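Local coordinates for Na-translocating NADH-quinone reductase subunit C NqrC (Shewanella oneidensis, PDB 4XHF), which is the subunit C of a membrane-bound flavoprotein complex, here its soluble fragment, which carries an FMN-binding domain and flavin mononucleotide, at residues F243-Q246 against L247-S250. Sequence-based numbering, arbitrary orientation.
Sequences FFNQ and LKAS
K248 and N245, three residues apart on the surface of helix 241-249, are joined through a water. From CB, 3.7 Å from F244 O, the lysine chain turns back along the helix: CG passes F244 O, and CD lies 4.0 Å from N245 OD1. Extended beyond CG, the chain carries NZ to the water, which accepts a hydrogen bond from NZ at 2.7 Å and donates one to N245 OD1 at 2.8 Å.

On another side of the same turns, L247 packs on F243, four residues earlier. With chi1 at 170° the F243 ring swings out beside its own carbonyl carbon, where L247 CG lies over one face near the rim; L247 CD1 approaches F243 CZ to 3.6 Å in an off-centre CH-pi contact. F243 also touches V119 and V132 of the antiparallel sheet.

Of the four backbone i to i+4 bonds, K248 N to F244 O is the shortest at 2.9 Å and A249 N to N245 O is weak. At the last modelled residue, S250 N and, weakly, OG both reach Q246 O. The last modelled helix is thus amphipathic, with aromatic and aliphatic groups against the sheet and a water-mediated polar pair at its exposed side.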
loop_
_atom_site.group_PDB
_atom_site.type_symbol
_atom_site.label_atom_id
_atom_site.label_comp_id
_atom_site.label_asym_id
_atom_site.label_seq_id
_atom_site.Cartn_x
_atom_site.Cartn_y
_atom_site.Cartn_z
ATOM N N PHE A 243 1.621 -9.161 -10.772
ATOM C CA PHE A 243 0.520 -8.297 -11.177
ATOM C C PHE A 243 1.005 -7.109 -12.000
ATOM O O PHE A 243 0.401 -6.763 -13.014
ATOM C CB PHE A 243 -0.242 -7.809 -9.945
ATOM C CG PHE A 243 -1.234 -6.722 -10.235
ATOM C CD1 PHE A 243 -2.289 -6.941 -11.104
ATOM C CD2 PHE A 243 -1.120 -5.483 -9.629
ATOM C CE1 PHE A 243 -3.204 -5.939 -11.369
ATOM C CE2 PHE A 243 -2.033 -4.481 -9.889
ATOM C CZ PHE A 243 -3.077 -4.711 -10.759
ATOM N N PHE A 244 2.095 -6.484 -11.566
ATOM C CA PHE A 244 2.645 -5.345 -12.289
ATOM C C PHE A 244 3.209 -5.776 -13.642
ATOM O O PHE A 244 3.016 -5.089 -14.645
ATOM C CB PHE A 244 3.735 -4.650 -11.466
ATOM C CG PHE A 244 3.211 -3.850 -10.301
ATOM C CD1 PHE A 244 1.901 -3.392 -10.270
ATOM C CD2 PHE A 244 4.040 -3.550 -9.237
ATOM C CE1 PHE A 244 1.431 -2.658 -9.198
ATOM C CE2 PHE A 244 3.575 -2.814 -8.164
ATOM C CZ PHE A 244 2.269 -2.368 -8.144
ATOM N N ASN A 245 3.903 -6.910 -13.669
ATOM C CA ASN A 245 4.458 -7.428 -14.915
ATOM C C ASN A 245 3.373 -7.762 -15.935
ATOM O O ASN A 245 3.608 -7.703 -17.142
ATOM C CB ASN A 245 5.309 -8.668 -14.645
ATOM C CG ASN A 245 6.668 -8.330 -14.064
ATOM O OD1 ASN A 245 7.179 -7.223 -14.243
ATOM N ND2 ASN A 245 7.266 -9.290 -13.370
ATOM N N GLN A 246 2.190 -8.118 -15.446
ATOM C CA GLN A 246 1.052 -8.374 -16.321
ATOM C C GLN A 246 0.538 -7.073 -16.930
ATOM O O GLN A 246 0.125 -7.043 -18.090
ATOM C CB GLN A 246 -0.071 -9.074 -15.554
ATOM C CG GLN A 246 0.245 -10.504 -15.150
ATOM C CD GLN A 246 0.440 -11.417 -16.341
ATOM O OE1 GLN A 246 1.557 -11.852 -16.631
ATOM N NE2 GLN A 246 -0.649 -11.718 -17.039
ATOM N N LEU A 247 0.566 -6.001 -16.145
ATOM C CA LEU A 247 0.090 -4.702 -16.609
ATOM C C LEU A 247 1.060 -4.078 -17.607
ATOM O O LEU A 247 0.640 -3.427 -18.564
ATOM C CB LEU A 247 -0.118 -3.752 -15.428
ATOM C CG LEU A 247 -1.229 -4.096 -14.434
ATOM C CD1 LEU A 247 -1.357 -2.985 -13.407
ATOM C CD2 LEU A 247 -2.562 -4.331 -15.129
ATOM N N LYS A 248 2.355 -4.270 -17.372
ATOM C CA LYS A 248 3.381 -3.746 -18.267
ATOM C C LYS A 248 3.213 -4.318 -19.667
ATOM O O LYS A 248 3.463 -3.637 -20.661
ATOM C CB LYS A 248 4.778 -4.066 -17.735
ATOM C CG LYS A 248 5.169 -3.267 -16.502
ATOM C CD LYS A 248 6.535 -3.686 -15.970
ATOM C CE LYS A 248 6.972 -2.824 -14.793
ATOM N NZ LYS A 248 8.344 -3.167 -14.324
ATOM N N ALA A 249 2.782 -5.572 -19.738
ATOM C CA ALA A 249 2.567 -6.231 -21.017
ATOM C C ALA A 249 1.314 -5.687 -21.692
ATOM O O ALA A 249 1.398 -4.892 -22.628
ATOM C CB ALA A 249 2.464 -7.732 -20.826
ATOM N N SER A 250 0.153 -6.117 -21.207
ATOM C CA SER A 250 -1.121 -5.703 -21.780
ATOM C C SER A 250 -1.658 -4.462 -21.074
ATOM O O SER A 250 -1.322 -3.336 -21.441
ATOM C CB SER A 250 -2.137 -6.843 -21.693
ATOM O OG SER A 250 -2.432 -7.166 -20.345
HETATM O O HOH W 1 9.505 -5.628 -14.254
#